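Local coordinates for protein putative thioesterase (Escherichia coli, PDB 5UGZ) that is a type II thioesterase of the colibactin NRPS/PKS pathway that releases intermediates from the biosynthetic assembly line, at residues S25-P30 and R53-A58; A37-W42 and A93-S98. All blocks are in the same frame, centred on the assembly; numbering follows the deposited sequence.

Contact 1. Residues S25-P30 and R53-A58; sequences SLYCLP and RPLEPA
Arg53 pairs with Tyr27 where strand 50-54, the outermost strand on its side of the sheet, runs parallel to strand 24-29. The sheet is the all-parallel core of an alpha/beta-hydrolase fold, as expected for this thioesterase family. Arg53 uses both its backbone N and its backbone O. Its N donates to Leu26 O at 2.9 Å, and the donor is tilted 34° from the carbonyl plane. Its O takes a weak bond from Cys28 N at 3.3 Å and also meets the CA-H of Tyr27. The side chain of Arg53 lies alongside that of Tyr27, pointing the same way, with Arg53 CB 3.5 Å from Tyr27 CD2. CG of Arg53 stands anti to its carbonyl carbon (chi1 -66°), and a bend at chi2 sends the guanidinium on toward a water that also bonds Ser25 OG. Pro54 faces the same side of the sheet as Cys28. Its N points away from strand 24-29, so the proline costs this pairing nothing. Leu55 follows with an almost straight bond, Leu55 N to Cys28 O at 2.9 Å, made in the carbonyl plane. Its side chain is buried beside two neighbours. CD2 comes to the edge of the Tyr27 ring, and CD1 lies 4.1 Å from Leu29 CD1, the two leucines pointing the same way. Helix 72-83 packs over this face through Leu79. The proline rings of Pro57 and Pro30 then reach toward each other, with Pro57 CD 3.7 Å from Pro30 CG.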
loop_
_atom_site.group_PDB
_atom_site.type_symbol
_atom_site.label_atom_id
_atom_site.label_comp_id
_atom_site.label_asym_id
_atom_site.label_seq_id
_atom_site.Cartn_x
_atom_site.Cartn_y
_atom_site.Cartn_z
ATOM N N SER A 25 -14.995 6.010 4.666
ATOM C CA SER A 25 -13.698 6.608 4.401
ATOM C C SER A 25 -12.723 5.534 3.942
ATOM O O SER A 25 -12.621 4.467 4.560
ATOM C CB SER A 25 -13.184 7.325 5.639
ATOM O OG SER A 25 -14.124 8.302 6.029
ATOM N N LEU A 26 -12.035 5.818 2.848
ATOM C CA LEU A 26 -11.033 4.941 2.257
ATOM C C LEU A 26 -9.657 5.550 2.504
ATOM O O LEU A 26 -9.306 6.557 1.886
ATOM C CB LEU A 26 -11.298 4.783 0.766
ATOM C CG LEU A 26 -10.238 4.049 -0.041
ATOM C CD1 LEU A 26 -10.281 2.555 0.258
ATOM C CD2 LEU A 26 -10.449 4.342 -1.534
ATOM N N TYR A 27 -8.894 4.939 3.410
ATOM C CA TYR A 27 -7.524 5.328 3.713
ATOM C C TYR A 27 -6.593 4.641 2.725
ATOM O O TYR A 27 -6.640 3.417 2.574
ATOM C CB TYR A 27 -7.167 4.952 5.159
ATOM C CG TYR A 27 -8.059 5.687 6.163
ATOM C CD1 TYR A 27 -9.270 5.143 6.597
ATOM C CD2 TYR A 27 -7.719 6.950 6.617
ATOM C CE1 TYR A 27 -10.091 5.839 7.475
ATOM C CE2 TYR A 27 -8.528 7.644 7.484
ATOM C CZ TYR A 27 -9.710 7.096 7.904
ATOM O OH TYR A 27 -10.495 7.817 8.775
ATOM N N CYS A 28 -5.757 5.426 2.044
ATOM C CA CYS A 28 -4.849 4.897 1.039
ATOM C C CYS A 28 -3.404 5.149 1.439
ATOM O O CYS A 28 -3.049 6.263 1.841
ATOM C CB CYS A 28 -5.132 5.507 -0.332
ATOM S SG CYS A 28 -6.793 5.112 -0.921
ATOM N N LEU A 29 -2.567 4.109 1.307
ATOM C CA LEU A 29 -1.146 4.200 1.611
ATOM C C LEU A 29 -0.327 4.035 0.339
ATOM O O LEU A 29 -0.615 3.141 -0.464
ATOM C CB LEU A 29 -0.736 3.133 2.651
ATOM C CG LEU A 29 -1.250 3.404 4.071
ATOM C CD1 LEU A 29 -2.754 3.287 4.134
ATOM C CD2 LEU A 29 -0.622 2.457 5.084
ATOM N N PRO A 30 0.694 4.859 0.123
ATOM C CA PRO A 30 1.443 4.810 -1.133
ATOM C C PRO A 30 2.520 3.727 -1.147
ATOM O O PRO A 30 2.868 3.119 -0.136
ATOM C CB PRO A 30 2.062 6.213 -1.212
ATOM C CG PRO A 30 2.236 6.619 0.206
ATOM C CD PRO A 30 1.144 5.949 1.006
ATOM N N ARG A 53 -9.162 9.493 1.880
ATOM C CA ARG A 53 -8.323 9.839 3.028
ATOM C C ARG A 53 -6.901 9.334 2.810
ATOM O O ARG A 53 -6.457 8.377 3.457
ATOM C CB ARG A 53 -8.897 9.264 4.318
ATOM C CG ARG A 53 -10.201 9.848 4.709
ATOM C CD ARG A 53 -9.994 11.293 5.055
ATOM N NE ARG A 53 -11.157 11.839 5.717
ATOM C CZ ARG A 53 -11.367 13.136 5.889
ATOM N NH1 ARG A 53 -10.497 14.021 5.422
ATOM N NH2 ARG A 53 -12.455 13.555 6.517
ATOM N N PRO A 54 -6.152 9.968 1.911
ATOM C CA PRO A 54 -4.758 9.566 1.702
ATOM C C PRO A 54 -3.953 9.775 2.969
ATOM O O PRO A 54 -4.067 10.800 3.633
ATOM C CB PRO A 54 -4.285 10.486 0.571
ATOM C CG PRO A 54 -5.556 10.993 -0.089
ATOM C CD PRO A 54 -6.567 11.062 1.016
ATOM N N LEU A 55 -3.144 8.785 3.318
ATOM C CA LEU A 55 -2.321 8.856 4.521
ATOM C C LEU A 55 -0.890 9.127 4.099
ATOM O O LEU A 55 -0.320 8.360 3.317
ATOM C CB LEU A 55 -2.415 7.571 5.346
ATOM C CG LEU A 55 -3.763 7.309 6.034
ATOM C CD1 LEU A 55 -3.694 6.115 6.960
ATOM C CD2 LEU A 55 -4.309 8.518 6.772
ATOM N N GLU A 56 -0.324 10.230 4.598
ATOM C CA GLU A 56 1.009 10.659 4.202
ATOM C C GLU A 56 2.049 10.071 5.144
ATOM O O GLU A 56 2.113 10.490 6.307
ATOM C CB GLU A 56 1.108 12.178 4.202
ATOM C CG GLU A 56 2.391 12.708 3.565
ATOM C CD GLU A 56 2.342 12.719 2.047
ATOM O OE1 GLU A 56 1.818 13.695 1.463
ATOM O OE2 GLU A 56 2.844 11.762 1.433
ATOM N N PRO A 57 2.898 9.140 4.685
ATOM C CA PRO A 57 4.046 8.702 5.487
ATOM C C PRO A 57 5.008 9.848 5.742
ATOM O O PRO A 57 5.116 10.773 4.941
ATOM C CB PRO A 57 4.707 7.634 4.607
ATOM C CG PRO A 57 3.719 7.304 3.562
ATOM C CD PRO A 57 2.874 8.503 3.363
ATOM N N ALA A 58 5.738 9.759 6.852
ATOM C CA ALA A 58 6.601 10.848 7.273
ATOM C C ALA A 58 7.789 10.999 6.329
ATOM O O ALA A 58 8.291 10.025 5.763
ATOM C CB ALA A 58 7.093 10.609 8.701
HETATM O O HOH W 1 -14.778 11.352 7.069
HETATM O O HOH W 2 -1.431 7.961 1.132
#

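Contact 2. Residues A37-W42 and A93-S98; sequences AMYYKW and AIFGHS
Trp42 and Phe95 form a T-shaped pair, with the indole edge directed at the phenylalanine face. The six-membered ring of Trp42 and the Phe95 ring have centroids 4.8 Å apart and planes at 68°. CH2 of Trp42 sits over the centre of the Phe95 ring, 3.7 Å from Phe95 CZ. CG of Phe95 is anti to the backbone N (chi1 177°), which carries the ring out from the strand toward the 3-10 segment 37-42.

Tyr39 meets Phe95 obliquely, as neither a stack nor an edge-to-face pair, with ring planes at 81°. Its OH lies in plane at the edge of the Phe95 ring, 3.4 Å from Phe95 CE1. Tyr39 also packs on Trp42, with CD1 over the centre of the indole face. Phe95 lies near the end of strand 91-97, which leads into a GxSxG sequence consistent with the nucleophile elbow of alpha/beta hydrolases. With Phe95 cut back to an alanine, Trp42 CH2 would probably lose the ring face it points at, and a gap would be likely to open between the 3-10 segment and the strand.

No hydrogen bond joins the two segments. Tyr39 OH is close to Leu29 O of the neighbouring strand, probably as a short hydrogen bond. His97 CB approaches Tyr39 OH at 4.2 Å, while the imidazole turns elsewhere and its ND1 bonds Ser125 OG.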
loop_
_atom_site.group_PDB
_atom_site.type_symbol
_atom_site.label_atom_id
_atom_site.label_comp_id
_atom_site.label_asym_id
_atom_site.label_seq_id
_atom_site.Cartn_x
_atom_site.Cartn_y
_atom_site.Cartn_z
ATOM N N ALA A 37 -0.071 12.053 -2.651
ATOM C CA ALA A 37 -0.599 12.694 -3.851
ATOM C C ALA A 37 -0.837 11.709 -4.990
ATOM O O ALA A 37 -1.538 12.056 -5.942
ATOM C CB ALA A 37 0.329 13.813 -4.324
ATOM N N MET A 38 -0.275 10.498 -4.940
ATOM C CA MET A 38 -0.581 9.541 -6.002
ATOM C C MET A 38 -2.066 9.211 -6.029
ATOM O O MET A 38 -2.584 8.776 -7.065
ATOM C CB MET A 38 0.241 8.265 -5.839
ATOM C CG MET A 38 -0.127 7.458 -4.612
ATOM S SD MET A 38 0.664 5.837 -4.539
ATOM C CE MET A 38 -0.481 4.777 -5.435
ATOM N N TYR A 39 -2.761 9.425 -4.912
ATOM C CA TYR A 39 -4.177 9.105 -4.772
ATOM C C TYR A 39 -5.085 10.309 -4.946
ATOM O O TYR A 39 -6.306 10.136 -4.923
ATOM C CB TYR A 39 -4.456 8.481 -3.398
ATOM C CG TYR A 39 -3.758 7.166 -3.144
ATOM C CD1 TYR A 39 -4.170 6.015 -3.789
ATOM C CD2 TYR A 39 -2.697 7.078 -2.253
ATOM C CE1 TYR A 39 -3.551 4.801 -3.569
ATOM C CE2 TYR A 39 -2.066 5.869 -2.023
ATOM C CZ TYR A 39 -2.513 4.725 -2.677
ATOM O OH TYR A 39 -1.906 3.508 -2.462
ATOM N N TYR A 40 -4.536 11.520 -5.117
ATOM C CA TYR A 40 -5.397 12.694 -5.279
ATOM C C TYR A 40 -6.340 12.525 -6.470
ATOM O O TYR A 40 -7.507 12.937 -6.408
ATOM C CB TYR A 40 -4.572 13.972 -5.464
ATOM C CG TYR A 40 -3.753 14.462 -4.276
ATOM C CD1 TYR A 40 -3.965 13.995 -2.993
ATOM C CD2 TYR A 40 -2.772 15.425 -4.464
ATOM C CE1 TYR A 40 -3.203 14.478 -1.919
ATOM C CE2 TYR A 40 -2.014 15.906 -3.423
ATOM C CZ TYR A 40 -2.223 15.443 -2.150
ATOM O OH TYR A 40 -1.410 15.956 -1.139
ATOM N N LYS A 41 -5.846 11.918 -7.564
ATOM C CA LYS A 41 -6.617 11.738 -8.790
ATOM C C LYS A 41 -7.764 10.747 -8.616
ATOM O O LYS A 41 -8.667 10.701 -9.467
ATOM C CB LYS A 41 -5.695 11.269 -9.918
ATOM C CG LYS A 41 -5.003 9.936 -9.631
ATOM C CD LYS A 41 -4.083 9.535 -10.760
ATOM C CE LYS A 41 -3.296 8.274 -10.441
ATOM N NZ LYS A 41 -2.216 8.516 -9.439
ATOM N N TRP A 42 -7.736 9.938 -7.548
ATOM C CA TRP A 42 -8.802 8.982 -7.300
ATOM C C TRP A 42 -10.137 9.661 -7.035
ATOM O O TRP A 42 -11.184 9.021 -7.183
ATOM C CB TRP A 42 -8.448 8.090 -6.109
ATOM C CG TRP A 42 -7.417 7.055 -6.418
ATOM C CD1 TRP A 42 -6.367 7.166 -7.280
ATOM C CD2 TRP A 42 -7.357 5.735 -5.873
ATOM N NE1 TRP A 42 -5.649 5.999 -7.293
ATOM C CE2 TRP A 42 -6.236 5.106 -6.434
ATOM C CE3 TRP A 42 -8.146 5.027 -4.965
ATOM C CZ2 TRP A 42 -5.895 3.799 -6.130
ATOM C CZ3 TRP A 42 -7.803 3.739 -4.659
ATOM C CH2 TRP A 42 -6.693 3.133 -5.243
ATOM N N ALA A 93 -12.344 1.449 4.784
ATOM C CA ALA A 93 -11.529 0.458 4.098
ATOM C C ALA A 93 -10.100 0.971 4.069
ATOM O O ALA A 93 -9.841 2.126 4.390
ATOM C CB ALA A 93 -12.023 0.199 2.674
ATOM N N ILE A 94 -9.166 0.106 3.675
ATOM C CA ILE A 94 -7.758 0.464 3.560
ATOM C C ILE A 94 -7.206 -0.103 2.263
ATOM O O ILE A 94 -7.362 -1.296 1.989
ATOM C CB ILE A 94 -6.927 -0.041 4.750
ATOM C CG1 ILE A 94 -7.694 0.237 6.049
ATOM C CG2 ILE A 94 -5.519 0.597 4.713
ATOM C CD1 ILE A 94 -6.973 -0.136 7.309
ATOM N N PHE A 95 -6.569 0.755 1.468
ATOM C CA PHE A 95 -5.888 0.367 0.248
ATOM C C PHE A 95 -4.419 0.731 0.401
ATOM O O PHE A 95 -4.099 1.817 0.886
ATOM C CB PHE A 95 -6.498 1.083 -0.987
ATOM C CG PHE A 95 -5.797 0.776 -2.281
ATOM C CD1 PHE A 95 -4.588 1.392 -2.601
ATOM C CD2 PHE A 95 -6.337 -0.133 -3.180
ATOM C CE1 PHE A 95 -3.921 1.106 -3.789
ATOM C CE2 PHE A 95 -5.675 -0.419 -4.384
ATOM C CZ PHE A 95 -4.464 0.204 -4.681
ATOM N N GLY A 96 -3.534 -0.171 -0.002
ATOM C CA GLY A 96 -2.111 0.128 -0.046
ATOM C C GLY A 96 -1.489 -0.603 -1.209
ATOM O O GLY A 96 -1.922 -1.698 -1.565
ATOM N N HIS A 97 -0.483 0.017 -1.829
ATOM C CA HIS A 97 0.262 -0.588 -2.931
ATOM C C HIS A 97 1.673 -0.913 -2.459
ATOM O O HIS A 97 2.349 -0.065 -1.863
ATOM C CB HIS A 97 0.318 0.324 -4.166
ATOM C CG HIS A 97 0.892 -0.342 -5.390
ATOM N ND1 HIS A 97 0.142 -1.129 -6.239
ATOM C CD2 HIS A 97 2.149 -0.352 -5.893
ATOM C CE1 HIS A 97 0.907 -1.583 -7.215
ATOM N NE2 HIS A 97 2.130 -1.127 -7.026
ATOM N N SER A 98 2.101 -2.150 -2.706
ATOM C CA SER A 98 3.462 -2.626 -2.409
ATOM C C SER A 98 3.779 -2.432 -0.929
ATOM O O SER A 98 3.104 -3.053 -0.092
ATOM C CB SER A 98 4.424 -1.956 -3.379
ATOM O OG SER A 98 5.437 -2.882 -3.711
#

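From the N terminus the chain enters strand 24-29, passes through the 3-10 segment 37-42 and reaches strand 50-54. Contact 1 closes this first excursion by pairing 53-58 with 25-30. The chain then runs through helix 72-83 to strand 91-97, where contact 2 brings 93-98 against 37-42. The two loops cross, since the segments alternate along the chain. Strands 24-29 and 91-97 are neighbours in the sheet, with Leu29 N 2.8 Å from Phe95 O. Tyr39 joins the contacts directly, packing on Cys28. Together they tie the edge strand and two inner strands to the 37-42 segment, on the side of the sheet bounded by strand 50-54.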